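PDB 2PD2: uncharacterized protein from Sulfolobus tokodaii, which is of unknown function but belongs to the DsrE/DsrF-like family, whose better-known members take part in sulfur chemistry. Local coordinates for the interface of chains A and B. Coordinates in Å, arbitrary orientation; residue numbers count along the deposited sequence, not the author numbering. Chains: chain A/B, Hypothetical protein ST0148.

Contact 1 and contact 2 are neighbouring patches of one A–B interface; the centres of their C-alpha atoms lie about 10 Å apart. A:Leu106 and B:Val96 belong to both. Helix 91-100 of chain B runs through the two patches: its N-terminal half serves contact 1, with B:Asn69 of helix 68-73, and its C-terminal half serves contact 2, with B:Tyr105. On chain A, contact 1 adds helix 13-26 to strand 104-107, while contact 2 relies on that strand, with A:Val3 from strand 2-7. The A–B pairing is not an exact two-fold. The deposited assembly holds three copies, so a trimer is plausible, though the structure alone does not prove it in solution.

Contact 1: the interface of chains A and B. Residues chain A 19, 22-23, 26, 106, 108; chain B 69, 90, 92-93, 96.
A:Asn22 and A:Leu23 keep regular helical backbone in helix 13-26, as does B:Val92 facing them from helix 91-100, whereas B:Ser90, just ahead of that helix, is extended. B:Val92 is the apolar centre of the patch. Its CG2 branch lies between the backbone N and the carbonyl carbon (CG1 chi1 -65°). That places CG2 against the helix backbone, 3.7 Å from A:Ser19 O and 3.8 Å from A:Leu23 CA. Its CB meets the A:Leu106 CD2 methyl at 4.0 Å, and the two side chains lie roughly perpendicular. A:Leu23 has CG anti to the backbone N (chi1 178°), and its CD1 touches B:Val96 CG2 at 4.0 Å. The A:Asn22 and B:Asn69 amides meet tip to tip and stack, their planes 19° apart. Their CG atoms are 3.8 Å from each other. Water 1 joins the two residues, 2.8 Å from both the main-chain carbonyl A:Asn22 O and the side-chain amide nitrogen B:Asn69 ND2. An alanine in place of A:Asn22 would probably leave the B:Asn69 amide without its stacking partner and freer to turn. On the B side, B:Ser90 OG accepts a hydrogen bond from B:Gly93 N (3.0 Å), capping the start of helix 91-100. The site therefore sits where this capped helix start packs on helix 13-26 of the other chain, beside the C-terminal strand 104-107.

Contact 2: the interface of chains A and B. Residues chain A 3, 104-106; chain B 95-96, 99-100, 105.
B:Gln99 donates a hydrogen bond through its side-chain amide to the main-chain carbonyl of A:Tyr105, in a helix-to-strand patch of the A–B interface whose biological role the structure alone does not show. B:Gln99 NE2 lies 2.7 Å from A:Tyr105 O, with 167° at the hydrogen. The donor lies nearly along the C=O axis, and the acceptor is close to the amide plane. The other end of the same amide works through water 2, which contacts B:Gln99 OE1 at 2.6 Å and A:Tyr105 N at 3.0 Å. One side chain thus serves the carbonyl of A:Tyr105 directly and its N-H through water, which should limit rotation of the amide. The B:Gln99 chain is extended beyond CG (chi2 -171°), which carries the amide from helix 91-100 to strand 104-107 of chain A.

Aromatic contact comes from A:Tyr105 and B:Tyr105. Their rings pack edge to face, with planes 77° apart and centroids 5.5 Å apart. The B:Tyr105 ring turns its CD2/CE2 edge to the A:Tyr105 ring, with A:Tyr105 CD2 in its plane, while B:Gln99 NE2 lies over one of its faces, towards the rim.

Apolar contacts add to this. A:Ile104 runs antiparallel alongside B:Gln99, its CG2 methyl beside the amide. A:Val3 and B:Val96 meet tip to tip, CG2 to CG1, at 3.7 Å. B:Val96 CG1 also touches A:Ile104 CD1 at 3.8 Å. That CD1 methyl packs tightly on B:Ser100 CB, at 3.5 Å.

Contact 1: the interface of chains A and B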
ATOM      1  N   SER A  19       7.512  -3.605 -11.650  1.00 17.12           N
ATOM      2  CA  SER A  19       8.150  -3.141 -10.424  1.00 15.73           C
ATOM      3  C   SER A  19       8.865  -4.294  -9.720  1.00 16.42           C
ATOM      4  O   SER A  19       9.935  -4.110  -9.145  1.00 19.28           O
ATOM      5  CB  SER A  19       7.115  -2.508  -9.494  1.00 12.89           C
ATOM      6  OG  SER A  19       6.706  -1.241  -9.982  1.00 21.15           O
ATOM      7  N   ASN A  22      11.969  -4.819 -11.423  1.00 17.67           N
ATOM      8  CA  ASN A  22      12.897  -3.768 -11.006  1.00 20.99           C
ATOM      9  C   ASN A  22      13.528  -4.119  -9.659  1.00 21.68           C
ATOM     10  O   ASN A  22      14.724  -3.923  -9.462  1.00 20.50           O
ATOM     11  CB  ASN A  22      12.186  -2.406 -10.920  1.00 18.44           C
ATOM     12  CG  ASN A  22      11.870  -1.815 -12.296  1.00 25.47           C
ATOM     13  OD1 ASN A  22      12.463  -2.209 -13.303  1.00 22.90           O
ATOM     14  ND2 ASN A  22      10.945  -0.855 -12.339  1.00 19.24           N
ATOM     15  N   LEU A  23      12.719  -4.630  -8.734  1.00 19.33           N
ATOM     16  CA  LEU A  23      13.210  -5.022  -7.415  1.00 20.05           C
ATOM     17  C   LEU A  23      14.301  -6.075  -7.582  1.00 21.60           C
ATOM     18  O   LEU A  23      15.406  -5.940  -7.056  1.00 19.28           O
ATOM     19  CB  LEU A  23      12.069  -5.607  -6.572  1.00 18.51           C
ATOM     20  CG  LEU A  23      12.453  -6.097  -5.172  1.00 20.40           C
ATOM     21  CD1 LEU A  23      12.990  -4.926  -4.364  1.00 22.94           C
ATOM     22  CD2 LEU A  23      11.245  -6.709  -4.477  1.00 18.35           C
ATOM     23  N   ASP A  26      17.472  -4.767  -8.809  1.00 19.87           N
ATOM     24  CA  ASP A  26      18.125  -3.818  -7.920  1.00 22.60           C
ATOM     25  C   ASP A  26      18.703  -4.364  -6.623  1.00 24.45           C
ATOM     26  O   ASP A  26      19.684  -3.827  -6.110  1.00 27.33           O
ATOM     27  CB  ASP A  26      17.159  -2.676  -7.597  1.00 23.26           C
ATOM     28  CG  ASP A  26      17.870  -1.456  -7.044  1.00 30.75           C
ATOM     29  OD1 ASP A  26      18.744  -0.914  -7.753  1.00 34.77           O
ATOM     30  OD2 ASP A  26      17.563  -1.041  -5.907  1.00 33.06           O
ATOM     31  N   LEU A 106       6.155  -4.766   0.691  1.00 13.61           N
ATOM     32  CA  LEU A 106       6.125  -3.854  -0.448  1.00 14.69           C
ATOM     33  C   LEU A 106       4.753  -3.966  -1.105  1.00 15.47           C
ATOM     34  O   LEU A 106       4.397  -5.022  -1.644  1.00 11.67           O
ATOM     35  CB  LEU A 106       7.218  -4.210  -1.468  1.00 13.75           C
ATOM     36  CG  LEU A 106       7.195  -3.385  -2.763  1.00 20.46           C
ATOM     37  CD1 LEU A 106       7.413  -1.903  -2.438  1.00 17.61           C
ATOM     38  CD2 LEU A 106       8.272  -3.880  -3.712  1.00 20.02           C
ATOM     39  N   LEU A 108       2.241  -3.105  -4.021  1.00 16.32           N
ATOM     40  CA  LEU A 108       2.218  -2.673  -5.413  1.00 20.52           C
ATOM     41  C   LEU A 108       0.796  -2.722  -5.964  1.00 24.09           C
ATOM     42  O   LEU A 108      -0.137  -2.914  -5.155  1.00 23.86           O
ATOM     43  CB  LEU A 108       3.136  -3.556  -6.262  1.00 18.71           C
ATOM     44  CG  LEU A 108       4.637  -3.447  -5.970  1.00 19.71           C
ATOM     45  CD1 LEU A 108       5.395  -4.478  -6.797  1.00 20.36           C
ATOM     46  CD2 LEU A 108       5.125  -2.040  -6.290  1.00 18.97           C
ATOM     47  OXT LEU A 108       0.633  -2.554  -7.193  1.00 26.57           O
TER
ATOM     48  N   ASN B  69      14.247   4.067 -12.746  1.00 19.11           N
ATOM     49  CA  ASN B  69      13.563   3.146 -13.652  1.00 20.10           C
ATOM     50  C   ASN B  69      12.286   3.784 -14.174  1.00 19.50           C
ATOM     51  O   ASN B  69      11.954   3.667 -15.354  1.00 18.05           O
ATOM     52  CB  ASN B  69      13.205   1.831 -12.952  1.00 21.69           C
ATOM     53  CG  ASN B  69      14.410   0.945 -12.726  1.00 30.23           C
ATOM     54  OD1 ASN B  69      15.276   0.817 -13.598  1.00 32.07           O
ATOM     55  ND2 ASN B  69      14.467   0.310 -11.562  1.00 22.12           N
ATOM     56  N   SER B  90      16.447   2.418  -8.143  1.00 21.18           N
ATOM     57  CA  SER B  90      15.155   1.748  -8.081  1.00 18.91           C
ATOM     58  C   SER B  90      14.339   2.292  -6.916  1.00 18.04           C
ATOM     59  O   SER B  90      14.806   2.319  -5.778  1.00 16.28           O
ATOM     60  CB  SER B  90      15.368   0.241  -7.909  1.00 21.82           C
ATOM     61  OG  SER B  90      14.161  -0.431  -7.611  1.00 30.29           O
ATOM     62  N   VAL B  92      11.549   1.006  -5.702  1.00 16.58           N
ATOM     63  CA  VAL B  92      11.164  -0.113  -4.853  1.00 17.14           C
ATOM     64  C   VAL B  92      12.367  -0.628  -4.065  1.00 19.08           C
ATOM     65  O   VAL B  92      12.224  -1.053  -2.925  1.00 15.09           O
ATOM     66  CB  VAL B  92      10.526  -1.252  -5.688  1.00 17.27           C
ATOM     67  CG1 VAL B  92       9.213  -0.761  -6.284  1.00 11.98           C
ATOM     68  CG2 VAL B  92      11.467  -1.692  -6.802  1.00 17.26           C
ATOM     69  N   GLY B  93      13.551  -0.578  -4.667  1.00 17.03           N
ATOM     70  CA  GLY B  93      14.744  -1.015  -3.961  1.00 16.62           C
ATOM     71  C   GLY B  93      15.031  -0.087  -2.786  1.00 21.09           C
ATOM     72  O   GLY B  93      15.455  -0.528  -1.717  1.00 17.37           O
ATOM     73  N   VAL B  96      12.459  -0.738   0.049  1.00 16.70           N
ATOM     74  CA  VAL B  96      12.815  -1.939   0.791  1.00 15.60           C
ATOM     75  C   VAL B  96      14.053  -1.706   1.667  1.00 16.99           C
ATOM     76  O   VAL B  96      14.071  -2.083   2.837  1.00 15.86           O
ATOM     77  CB  VAL B  96      13.052  -3.129  -0.177  1.00 18.08           C
ATOM     78  CG1 VAL B  96      13.715  -4.286   0.558  1.00 21.93           C
ATOM     79  CG2 VAL B  96      11.704  -3.584  -0.776  1.00 13.37           C
TER
HETATM   80  O   HOH W   1      15.938  -1.999 -11.045  1.00 25.34           O

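Contact 2: the interface of chains A and B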
ATOM      1  N   VAL A   3      11.689 -10.126   0.867  1.00 15.65           N
ATOM      2  CA  VAL A   3      10.639  -9.156   0.566  1.00 13.87           C
ATOM      3  C   VAL A   3       9.322  -9.846   0.217  1.00 16.25           C
ATOM      4  O   VAL A   3       9.284 -10.717  -0.650  1.00 15.62           O
ATOM      5  CB  VAL A   3      11.028  -8.269  -0.644  1.00 15.81           C
ATOM      6  CG1 VAL A   3       9.982  -7.178  -0.854  1.00 14.68           C
ATOM      7  CG2 VAL A   3      12.413  -7.656  -0.427  1.00 16.04           C
ATOM      8  N   ILE A 104      10.308  -8.014   4.502  1.00 15.29           N
ATOM      9  CA  ILE A 104      10.004  -6.616   4.249  1.00 13.94           C
ATOM     10  C   ILE A 104       8.816  -6.505   3.287  1.00 17.17           C
ATOM     11  O   ILE A 104       8.791  -7.116   2.222  1.00 15.49           O
ATOM     12  CB  ILE A 104      11.234  -5.885   3.672  1.00 14.43           C
ATOM     13  CG1 ILE A 104      12.353  -5.877   4.725  1.00 17.99           C
ATOM     14  CG2 ILE A 104      10.859  -4.451   3.269  1.00 13.25           C
ATOM     15  CD1 ILE A 104      13.687  -5.369   4.224  1.00 22.49           C
ATOM     16  N   TYR A 105       7.838  -5.709   3.693  1.00 18.15           N
ATOM     17  CA  TYR A 105       6.600  -5.497   2.953  1.00 17.19           C
ATOM     18  C   TYR A 105       6.682  -4.430   1.865  1.00 17.49           C
ATOM     19  O   TYR A 105       7.207  -3.335   2.086  1.00 17.32           O
ATOM     20  CB  TYR A 105       5.509  -5.152   3.975  1.00 15.66           C
ATOM     21  CG  TYR A 105       4.146  -4.777   3.440  1.00 14.02           C
ATOM     22  CD1 TYR A 105       3.552  -5.479   2.391  1.00 14.85           C
ATOM     23  CD2 TYR A 105       3.412  -3.762   4.049  1.00 10.05           C
ATOM     24  CE1 TYR A 105       2.250  -5.174   1.972  1.00 14.93           C
ATOM     25  CE2 TYR A 105       2.123  -3.454   3.646  1.00 13.91           C
ATOM     26  CZ  TYR A 105       1.547  -4.159   2.609  1.00 14.35           C
ATOM     27  OH  TYR A 105       0.261  -3.858   2.247  1.00 15.67           O
ATOM     28  N   LEU A 106       6.155  -4.766   0.691  1.00 13.61           N
ATOM     29  CA  LEU A 106       6.125  -3.854  -0.448  1.00 14.69           C
ATOM     30  C   LEU A 106       4.753  -3.966  -1.105  1.00 15.47           C
ATOM     31  O   LEU A 106       4.397  -5.022  -1.644  1.00 11.67           O
ATOM     32  CB  LEU A 106       7.218  -4.210  -1.468  1.00 13.75           C
ATOM     33  CG  LEU A 106       7.195  -3.385  -2.763  1.00 20.46           C
ATOM     34  CD1 LEU A 106       7.413  -1.903  -2.438  1.00 17.61           C
ATOM     35  CD2 LEU A 106       8.272  -3.880  -3.712  1.00 20.02           C
TER
ATOM     36  N   ILE B  95      12.754   1.776  -1.167  1.00 14.61           N
ATOM     37  CA  ILE B  95      11.693   1.556  -0.191  1.00 16.89           C
ATOM     38  C   ILE B  95      12.024   0.346   0.682  1.00 17.10           C
ATOM     39  O   ILE B  95      11.914   0.396   1.910  1.00 16.22           O
ATOM     40  CB  ILE B  95      10.334   1.362  -0.918  1.00 17.65           C
ATOM     41  CG1 ILE B  95       9.882   2.703  -1.519  1.00 15.33           C
ATOM     42  CG2 ILE B  95       9.287   0.819   0.041  1.00 14.08           C
ATOM     43  CD1 ILE B  95       8.708   2.599  -2.493  1.00 14.54           C
ATOM     44  N   VAL B  96      12.459  -0.738   0.049  1.00 16.70           N
ATOM     45  CA  VAL B  96      12.815  -1.939   0.791  1.00 15.60           C
ATOM     46  C   VAL B  96      14.053  -1.706   1.667  1.00 16.99           C
ATOM     47  O   VAL B  96      14.071  -2.083   2.837  1.00 15.86           O
ATOM     48  CB  VAL B  96      13.052  -3.129  -0.177  1.00 18.08           C
ATOM     49  CG1 VAL B  96      13.715  -4.286   0.558  1.00 21.93           C
ATOM     50  CG2 VAL B  96      11.704  -3.584  -0.776  1.00 13.37           C
ATOM     51  N   GLN B  99      13.380   0.422   4.755  1.00 17.79           N
ATOM     52  CA  GLN B  99      12.671  -0.362   5.762  1.00 17.72           C
ATOM     53  C   GLN B  99      13.625  -1.279   6.518  1.00 19.18           C
ATOM     54  O   GLN B  99      13.500  -1.442   7.728  1.00 22.47           O
ATOM     55  CB  GLN B  99      11.561  -1.207   5.132  1.00 20.67           C
ATOM     56  CG  GLN B  99      10.318  -0.426   4.733  1.00 19.84           C
ATOM     57  CD  GLN B  99       9.185  -1.346   4.312  1.00 19.66           C
ATOM     58  OE1 GLN B  99       8.568  -2.006   5.142  1.00 18.48           O
ATOM     59  NE2 GLN B  99       8.922  -1.401   3.012  1.00 15.81           N
ATOM     60  N   SER B 100      14.580  -1.873   5.808  1.00 20.13           N
ATOM     61  CA  SER B 100      15.533  -2.769   6.458  1.00 24.70           C
ATOM     62  C   SER B 100      16.440  -1.968   7.390  1.00 25.76           C
ATOM     63  O   SER B 100      17.052  -2.519   8.300  1.00 27.23           O
ATOM     64  CB  SER B 100      16.381  -3.514   5.415  1.00 23.06           C
ATOM     65  OG  SER B 100      17.301  -2.648   4.777  1.00 25.41           O
ATOM     66  N   TYR B 105       7.353   2.190   6.986  1.00 18.15           N
ATOM     67  CA  TYR B 105       6.734   2.246   5.667  1.00 17.19           C
ATOM     68  C   TYR B 105       5.299   2.767   5.658  1.00 17.49           C
ATOM     69  O   TYR B 105       4.467   2.358   6.473  1.00 17.32           O
ATOM     70  CB  TYR B 105       6.805   0.835   5.068  1.00 15.66           C
ATOM     71  CG  TYR B 105       6.124   0.607   3.739  1.00 14.02           C
ATOM     72  CD1 TYR B 105       6.225   1.527   2.696  1.00 14.85           C
ATOM     73  CD2 TYR B 105       5.440  -0.584   3.500  1.00 10.05           C
ATOM     74  CE1 TYR B 105       5.663   1.252   1.441  1.00 14.93           C
ATOM     75  CE2 TYR B 105       4.884  -0.867   2.263  1.00 13.91           C
ATOM     76  CZ  TYR B 105       4.996   0.050   1.240  1.00 14.35           C
ATOM     77  OH  TYR B 105       4.465  -0.264   0.017  1.00 15.67           O
TER
HETATM   78  O   HOH W   2       8.065  -4.261   6.337  1.00 28.28           O